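Local coordinates for ABC transporter periplasmic substrate-binding protein (Desulfovibrio alaskensis, PDB 5MY5) that probably captures tungstate with high selectivity in the periplasm and hands it to the membrane components of an ABC transporter, at residues A[48-53]-A[244-248]; A[193-197]-A[210-215]. The protein carries 2 engineered substitutions. One frame throughout, in Å; residues are numbered along the deposited sequence.

Contact 1: A[48-53]-A[244-248]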
ATOM      1  N   GLN A  48     -19.116  -7.632   7.647  1.00 21.36           N
ATOM      2  CA  GLN A  48     -19.687  -8.452   6.567  1.00 21.16           C
ATOM      3  C   GLN A  48     -19.168  -9.920   6.602  1.00 21.58           C
ATOM      4  O   GLN A  48     -19.901 -10.906   6.394  1.00 20.35           O
ATOM      5  CB  GLN A  48     -19.421  -7.853   5.186  1.00 25.83           C
ATOM      6  CG  GLN A  48     -19.826  -6.358   5.063  1.00 32.37           C
ATOM      7  CD  GLN A  48     -19.658  -5.672   3.693  1.00 35.64           C
ATOM      8  OE1 GLN A  48     -20.391  -5.952   2.740  1.00 36.13           O
ATOM      9  NE2 GLN A  48     -18.765  -4.651   3.638  1.00 35.36           N
ATOM     10  N   PHE A  49     -17.865 -10.076   6.841  1.00 20.31           N
ATOM     11  CA  PHE A  49     -17.263 -11.390   7.018  1.00 17.00           C
ATOM     12  C   PHE A  49     -17.971 -12.106   8.174  1.00 17.03           C
ATOM     13  O   PHE A  49     -18.295 -13.321   8.053  1.00 17.63           O
ATOM     14  CB  PHE A  49     -15.736 -11.227   7.334  1.00 18.29           C
ATOM     15  CG  PHE A  49     -15.016 -12.529   7.656  1.00 16.00           C
ATOM     16  CD1 PHE A  49     -14.991 -13.548   6.813  1.00 16.53           C
ATOM     17  CD2 PHE A  49     -14.401 -12.706   8.940  1.00 18.85           C
ATOM     18  CE1 PHE A  49     -14.338 -14.744   7.100  1.00 16.17           C
ATOM     19  CE2 PHE A  49     -13.723 -13.871   9.209  1.00 16.95           C
ATOM     20  CZ  PHE A  49     -13.678 -14.892   8.273  1.00 17.26           C
ATOM     21  N   THR A  50     -18.207 -11.443   9.297  1.00 18.00           N
ATOM     22  CA  THR A  50     -18.834 -12.101  10.450  1.00 19.53           C
ATOM     23  C   THR A  50     -20.318 -12.466  10.141  1.00 21.28           C
ATOM     24  O   THR A  50     -20.749 -13.598  10.464  1.00 20.73           O
ATOM     25  CB  THR A  50     -18.795 -11.235  11.705  1.00 22.17           C
ATOM     26  OG1 THR A  50     -17.440 -11.025  12.085  1.00 25.71           O
ATOM     27  CG2 THR A  50     -19.536 -11.913  12.876  1.00 24.67           C
ATOM     28  N   LYS A  51     -21.020 -11.564   9.452  1.00 20.37           N
ATOM     29  CA  LYS A  51     -22.401 -11.891   8.973  1.00 23.60           C
ATOM     30  C   LYS A  51     -22.424 -13.118   8.120  1.00 24.85           C
ATOM     31  O   LYS A  51     -23.317 -13.979   8.226  1.00 24.53           O
ATOM     32  CB  LYS A  51     -22.933 -10.735   8.117  1.00 27.96           C
ATOM     33  CG  LYS A  51     -24.352 -10.883   7.618  1.00 35.54           C
ATOM     34  CD  LYS A  51     -25.258  -9.979   8.415  1.00 43.38           C
ATOM     35  CE  LYS A  51     -26.661  -9.960   7.819  1.00 49.30           C
ATOM     36  NZ  LYS A  51     -27.627  -9.944   8.949  1.00 53.18           N
ATOM     37  N   ASP A  52     -21.489 -13.213   7.187  1.00 20.79           N
ATOM     38  CA  ASP A  52     -21.489 -14.317   6.230  1.00 20.82           C
ATOM     39  C   ASP A  52     -20.964 -15.638   6.709  1.00 23.72           C
ATOM     40  O   ASP A  52     -21.359 -16.705   6.197  1.00 22.82           O
ATOM     41  CB  ASP A  52     -20.715 -13.938   4.957  1.00 22.17           C
ATOM     42  CG  ASP A  52     -21.344 -12.810   4.170  1.00 24.88           C
ATOM     43  OD1 ASP A  52     -22.559 -12.485   4.333  1.00 27.32           O
ATOM     44  OD2 ASP A  52     -20.603 -12.209   3.332  1.00 21.30           O
ATOM     45  N   THR A  53     -20.105 -15.607   7.719  1.00 18.18           N
ATOM     46  CA  THR A  53     -19.365 -16.802   8.083  1.00 18.42           C
ATOM     47  C   THR A  53     -19.432 -17.211   9.579  1.00 18.19           C
ATOM     48  O   THR A  53     -19.027 -18.335   9.903  1.00 19.15           O
ATOM     49  CB  THR A  53     -17.825 -16.715   7.766  1.00 18.11           C
ATOM     50  OG1 THR A  53     -17.242 -15.786   8.652  1.00 18.21           O
ATOM     51  CG2 THR A  53     -17.553 -16.262   6.413  1.00 17.22           C
ATOM     52  N   LYS A 244     -11.097 -19.890   5.703  1.00 16.63           N
ATOM     53  CA  LYS A 244     -12.425 -19.340   5.477  1.00 16.03           C
ATOM     54  C   LYS A 244     -12.361 -17.883   5.090  1.00 16.44           C
ATOM     55  O   LYS A 244     -13.110 -17.408   4.222  1.00 17.07           O
ATOM     56  CB  LYS A 244     -13.302 -19.591   6.670  1.00 17.88           C
ATOM     57  CG  LYS A 244     -14.759 -19.191   6.544  1.00 21.83           C
ATOM     58  CD  LYS A 244     -15.597 -20.042   5.564  1.00 24.35           C
ATOM     59  CE  LYS A 244     -15.592 -21.563   5.844  1.00 24.96           C
ATOM     60  NZ  LYS A 244     -16.259 -21.946   7.166  1.00 23.86           N
ATOM     61  N   PHE A 245     -11.474 -17.120   5.719  1.00 14.52           N
ATOM     62  CA  PHE A 245     -11.306 -15.716   5.386  1.00 16.95           C
ATOM     63  C   PHE A 245     -10.793 -15.595   3.948  1.00 15.24           C
ATOM     64  O   PHE A 245     -11.218 -14.680   3.254  1.00 16.49           O
ATOM     65  CB  PHE A 245     -10.355 -14.980   6.398  1.00 14.80           C
ATOM     66  CG  PHE A 245     -10.154 -13.558   6.102  1.00 16.28           C
ATOM     67  CD1 PHE A 245     -11.119 -12.629   6.419  1.00 16.71           C
ATOM     68  CD2 PHE A 245      -9.010 -13.137   5.508  1.00 16.90           C
ATOM     69  CE1 PHE A 245     -10.928 -11.280   6.135  1.00 19.67           C
ATOM     70  CE2 PHE A 245      -8.802 -11.769   5.297  1.00 19.11           C
ATOM     71  CZ  PHE A 245      -9.737 -10.868   5.576  1.00 17.89           C
ATOM     72  N   VAL A 246      -9.777 -16.389   3.578  1.00 15.27           N
ATOM     73  CA  VAL A 246      -9.215 -16.314   2.209  1.00 14.88           C
ATOM     74  C   VAL A 246     -10.298 -16.628   1.234  1.00 17.28           C
ATOM     75  O   VAL A 246     -10.446 -15.941   0.210  1.00 16.41           O
ATOM     76  CB  VAL A 246      -8.021 -17.247   2.032  1.00 18.20           C
ATOM     77  CG1 VAL A 246      -7.451 -17.285   0.648  1.00 16.73           C
ATOM     78  CG2 VAL A 246      -6.897 -16.863   2.952  1.00 19.65           C
ATOM     79  N   ASN A 247     -11.080 -17.634   1.570  1.00 15.85           N
ATOM     80  CA  ASN A 247     -12.160 -18.044   0.651  1.00 17.71           C
ATOM     81  C   ASN A 247     -13.150 -16.919   0.469  1.00 15.65           C
ATOM     82  O   ASN A 247     -13.575 -16.625  -0.623  1.00 18.97           O
ATOM     83  CB  ASN A 247     -12.809 -19.337   1.185  1.00 18.02           C
ATOM     84  CG  ASN A 247     -13.932 -19.810   0.323  1.00 20.47           C
ATOM     85  OD1 ASN A 247     -15.044 -19.358   0.463  1.00 21.02           O
ATOM     86  ND2 ASN A 247     -13.626 -20.782  -0.542  1.00 23.49           N
ATOM     87  N   TRP A 248     -13.601 -16.311   1.591  1.00 16.34           N
ATOM     88  CA  TRP A 248     -14.449 -15.212   1.558  1.00 14.48           C
ATOM     89  C   TRP A 248     -13.932 -14.010   0.772  1.00 17.22           C
ATOM     90  O   TRP A 248     -14.650 -13.439  -0.081  1.00 17.12           O
ATOM     91  CB  TRP A 248     -14.834 -14.827   2.995  1.00 15.88           C
ATOM     92  CG  TRP A 248     -15.837 -13.708   3.086  1.00 15.29           C
ATOM     93  CD1 TRP A 248     -17.188 -13.830   2.937  1.00 17.10           C
ATOM     94  CD2 TRP A 248     -15.596 -12.346   3.380  1.00 15.48           C
ATOM     95  NE1 TRP A 248     -17.777 -12.627   3.067  1.00 17.02           N
ATOM     96  CE2 TRP A 248     -16.824 -11.684   3.378  1.00 17.90           C
ATOM     97  CE3 TRP A 248     -14.425 -11.583   3.652  1.00 17.49           C
ATOM     98  CZ2 TRP A 248     -16.934 -10.321   3.599  1.00 18.82           C
ATOM     99  CZ3 TRP A 248     -14.532 -10.278   3.907  1.00 18.21           C
ATOM    100  CH2 TRP A 248     -15.783  -9.621   3.881  1.00 20.54           C
TER
HETATM  101  O   HOH W   1     -18.316 -20.192   7.798  1.00 22.89           O

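Contact 2: A[193-197]-A[210-215]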
ATOM      1  N   ASP A 193       0.969   7.505  -1.594  1.00 15.59           N
ATOM      2  CA  ASP A 193      -0.134   6.537  -1.792  1.00 16.14           C
ATOM      3  C   ASP A 193      -1.385   7.420  -2.189  1.00 15.67           C
ATOM      4  O   ASP A 193      -1.516   8.523  -1.734  1.00 15.30           O
ATOM      5  CB  ASP A 193      -0.416   5.739  -0.490  1.00 18.28           C
ATOM      6  CG  ASP A 193      -0.736   6.648   0.632  1.00 18.54           C
ATOM      7  OD1 ASP A 193       0.063   7.485   1.131  1.00 20.20           O
ATOM      8  OD2 ASP A 193      -1.909   6.577   1.043  1.00 22.03           O
ATOM      9  N   ARG A 194      -2.251   6.760  -2.969  1.00 16.09           N
ATOM     10  CA  ARG A 194      -3.509   7.432  -3.390  1.00 15.87           C
ATOM     11  C   ARG A 194      -4.380   7.795  -2.238  1.00 17.21           C
ATOM     12  O   ARG A 194      -4.956   8.899  -2.252  1.00 18.48           O
ATOM     13  CB  ARG A 194      -4.278   6.619  -4.354  1.00 16.79           C
ATOM     14  CG  ARG A 194      -5.482   7.372  -5.002  1.00 18.72           C
ATOM     15  CD  ARG A 194      -6.204   6.428  -5.962  1.00 19.65           C
ATOM     16  NE  ARG A 194      -5.447   6.014  -7.145  1.00 18.05           N
ATOM     17  CZ  ARG A 194      -5.388   6.720  -8.279  1.00 19.17           C
ATOM     18  NH1 ARG A 194      -5.985   7.895  -8.408  1.00 20.08           N
ATOM     19  NH2 ARG A 194      -4.672   6.226  -9.296  1.00 20.08           N
ATOM     20  N   GLY A 195      -4.484   6.949  -1.238  1.00 17.62           N
ATOM     21  CA  GLY A 195      -5.350   7.224  -0.085  1.00 17.26           C
ATOM     22  C   GLY A 195      -5.023   8.548   0.576  1.00 17.77           C
ATOM     23  O   GLY A 195      -5.858   9.393   0.835  1.00 18.53           O
ATOM     24  N   THR A 196      -3.720   8.769   0.889  1.00 18.16           N
ATOM     25  CA  THR A 196      -3.311  10.000   1.517  1.00 16.42           C
ATOM     26  C   THR A 196      -3.574  11.195   0.555  1.00 17.90           C
ATOM     27  O   THR A 196      -3.999  12.233   1.063  1.00 19.17           O
ATOM     28  CB  THR A 196      -1.832   9.979   1.927  1.00 18.34           C
ATOM     29  OG1 THR A 196      -1.575   8.849   2.812  1.00 18.56           O
ATOM     30  CG2 THR A 196      -1.471  11.197   2.652  1.00 17.28           C
ATOM     31  N   TYR A 197      -3.329  11.020  -0.753  1.00 16.44           N
ATOM     32  CA  TYR A 197      -3.708  12.051  -1.693  1.00 16.91           C
ATOM     33  C   TYR A 197      -5.224  12.443  -1.592  1.00 18.67           C
ATOM     34  O   TYR A 197      -5.539  13.640  -1.509  1.00 19.03           O
ATOM     35  CB  TYR A 197      -3.352  11.768  -3.125  1.00 16.50           C
ATOM     36  CG  TYR A 197      -3.652  12.967  -3.961  1.00 20.20           C
ATOM     37  CD1 TYR A 197      -2.845  14.083  -3.855  1.00 20.30           C
ATOM     38  CD2 TYR A 197      -4.757  12.993  -4.856  1.00 21.25           C
ATOM     39  CE1 TYR A 197      -3.152  15.226  -4.612  1.00 22.29           C
ATOM     40  CE2 TYR A 197      -5.088  14.130  -5.545  1.00 21.23           C
ATOM     41  CZ  TYR A 197      -4.295  15.211  -5.427  1.00 20.80           C
ATOM     42  OH  TYR A 197      -4.562  16.286  -6.200  1.00 20.76           O
ATOM     43  N   LEU A 210      -1.451  20.676  -5.801  1.00 21.07           N
ATOM     44  CA  LEU A 210      -0.787  19.535  -6.374  1.00 21.08           C
ATOM     45  C   LEU A 210      -1.858  18.590  -6.872  1.00 20.91           C
ATOM     46  O   LEU A 210      -2.818  18.336  -6.174  1.00 21.15           O
ATOM     47  CB  LEU A 210       0.044  18.807  -5.314  1.00 20.00           C
ATOM     48  CG  LEU A 210       1.125  19.606  -4.621  1.00 21.30           C
ATOM     49  CD1 LEU A 210       1.708  18.765  -3.515  1.00 22.13           C
ATOM     50  CD2 LEU A 210       2.174  20.160  -5.632  1.00 22.84           C
ATOM     51  N   LYS A 211      -1.674  18.172  -8.082  1.00 18.22           N
ATOM     52  CA  LYS A 211      -2.623  17.295  -8.837  1.00 22.36           C
ATOM     53  C   LYS A 211      -1.947  15.968  -9.121  1.00 20.48           C
ATOM     54  O   LYS A 211      -0.680  15.879  -9.172  1.00 19.25           O
ATOM     55  CB  LYS A 211      -3.010  18.032 -10.141  1.00 24.25           C
ATOM     56  CG  LYS A 211      -3.484  19.447  -9.909  1.00 27.17           C
ATOM     57  CD  LYS A 211      -4.763  19.520  -9.102  1.00 28.96           C
ATOM     58  CE  LYS A 211      -5.297  20.961  -9.035  1.00 37.15           C
ATOM     59  NZ  LYS A 211      -6.446  21.161  -8.081  1.00 37.07           N
ATOM     60  N   ILE A 212      -2.697  14.907  -9.374  1.00 20.31           N
ATOM     61  CA  ILE A 212      -2.158  13.674  -9.809  1.00 20.30           C
ATOM     62  C   ILE A 212      -1.686  13.815 -11.243  1.00 19.78           C
ATOM     63  O   ILE A 212      -2.496  14.209 -12.119  1.00 23.44           O
ATOM     64  CB  ILE A 212      -3.120  12.453  -9.711  1.00 20.50           C
ATOM     65  CG1 ILE A 212      -3.514  12.221  -8.225  1.00 22.45           C
ATOM     66  CG2 ILE A 212      -2.532  11.253 -10.413  1.00 21.83           C
ATOM     67  CD1 ILE A 212      -4.632  11.192  -8.125  1.00 23.20           C
ATOM     68  N   LEU A 213      -0.416  13.588 -11.469  1.00 20.24           N
ATOM     69  CA  LEU A 213       0.201  13.730 -12.785  1.00 19.85           C
ATOM     70  C   LEU A 213       0.684  12.465 -13.395  1.00 23.60           C
ATOM     71  O   LEU A 213       0.753  12.357 -14.605  1.00 28.44           O
ATOM     72  CB  LEU A 213       1.290  14.801 -12.694  1.00 19.75           C
ATOM     73  CG  LEU A 213       0.959  16.205 -12.307  1.00 20.24           C
ATOM     74  CD1 LEU A 213       2.133  17.141 -12.059  1.00 23.19           C
ATOM     75  CD2 LEU A 213       0.027  16.785 -13.422  1.00 22.57           C
ATOM     76  N   VAL A 214       1.014  11.429 -12.604  1.00 19.95           N
ATOM     77  CA  VAL A 214       1.414  10.179 -13.157  1.00 20.00           C
ATOM     78  C   VAL A 214       0.692   9.081 -12.348  1.00 22.91           C
ATOM     79  O   VAL A 214       0.814   9.115 -11.146  1.00 21.75           O
ATOM     80  CB  VAL A 214       2.955   9.986 -13.002  1.00 21.67           C
ATOM     81  CG1 VAL A 214       3.413   8.673 -13.541  1.00 20.19           C
ATOM     82  CG2 VAL A 214       3.715  11.180 -13.609  1.00 22.46           C
ATOM     83  N   GLU A 215      -0.004   8.160 -13.029  1.00 24.42           N
ATOM     84  CA  GLU A 215      -0.817   7.101 -12.374  1.00 22.77           C
ATOM     85  C   GLU A 215      -1.071   6.007 -13.364  1.00 27.65           C
ATOM     86  O   GLU A 215      -0.976   6.249 -14.592  1.00 25.25           O
ATOM     87  CB  GLU A 215      -2.137   7.700 -11.793  1.00 25.76           C
ATOM     88  CG  GLU A 215      -3.172   8.115 -12.874  1.00 28.11           C
ATOM     89  CD  GLU A 215      -4.468   8.657 -12.305  1.00 31.91           C
ATOM     90  OE1 GLU A 215      -4.919   8.230 -11.228  1.00 31.53           O
ATOM     91  OE2 GLU A 215      -5.073   9.559 -12.928  1.00 33.32           O
TER

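Contact 1: A[48-53]-A[244-248]
Trp-248 pushes its indole between Gln-48, Phe-49, Asp-52 and Thr-53, a knob filling a hole on the other helix. CG stands anti to the backbone N (chi1 -176°), which carries the ring out to helix 41-53. Trp-248 NE1 donates to Asp-52 OD2 at 2.9 Å, with an N-H...O angle of 162°. The carboxylate oxygen lies in the indole plane and accepts through its anti lone pair. This bond satisfies the indole N-H and helps set the rotation of the ring, together with the packing of Phe-49 on its face. Phe-49 CB sits over the six-membered ring of Trp-248, 3.7 Å from its centroid, in a CH-pi contact.

Beyond CB, the Phe-49 ring reaches Phe-245. The two make an edge-to-face pair, centroids 5.1 Å apart, with CD1 of Phe-245 above the middle of the Phe-49 ring. OG1 of Thr-53 lies against the opposite face. Thr-53 OG1 donates to Phe-49 O at 2.7 Å, within its own helix, and also bonds Ile-55 N. At the outer edge, Lys-244 CG passes Thr-53 CG2 at 4.1 Å. One water accepts from Lys-244 NZ and donates to Thr-53 O, bridging the helices.

The segments of helices 41-53 and 239-250 cross at 105°, their axes 11.2 Å apart. The aromatic cluster fills the space between them. Beneath it, Phe-49 and Phe-245 both rest on Leu-57 of strand 56-62, and Phe-245 also touches strands 27-33 and 78-81.

Contact 2: A[193-197]-A[210-215]
Tyr-197 extends from the first turn of helix 194-203 to strand 210-214. With chi1 at -174°, the ring swings away from the backbone N and leads from CB toward the strand. Ile-212 covers one face: its CG1 is 3.6 Å from Tyr-197 CE2 and makes a CH-pi contact, while Ile-212 CD1 packs near Tyr-197 CD2. At the tip, Tyr-197 OH donates to Leu-210 O at 2.7 Å. This carbonyl oxygen lies in the plane of the ring, at its edge. Tyr-197 OH also lies 3.4 Å from Lys-211 CA.

Arg-194 makes the second link. Arg-194 NH1 and NH2 both donate to Glu-215 OE1, at 3.0 and 2.8 Å, in a salt bridge. OE1 lies in the guanidinium plane, and the carboxylate is turned only 24° from it. NE pairs with Asp-106, so the arginine is held between two acidic groups. Ile-212 CD1 approaches NH1 between the two links.

Asp-193 caps the helix: its OD2 accepts from Thr-196 N at 2.8 Å. Strand 210-214 pairs antiparallel with strand 100-112, where Leu-213 and Val-214 form a classic beta bulge opposite Ile-109. Thr-196, on helix 194-203, packs against helix 176-186.

Overall arrangement
Both contacts are partly buried and lie on opposite sides of the chain's centre, with centres about 32 Å apart. Contact 2 is nested along the chain inside the loop closed by contact 1. Contact 1 joins two helices far apart in sequence. Contact 2 joins a helix to a strand that follows soon after it. They share no helix or strand, though strands 27-33, 78-81 and 100-112 belong to one connected mixed sheet. Contact 1 has a buried aromatic centre, with its charged groups and water at the margin. Contact 2 has one aromatic ring and relies more on polar bonds, with a salt bridge to an exposed glutamate.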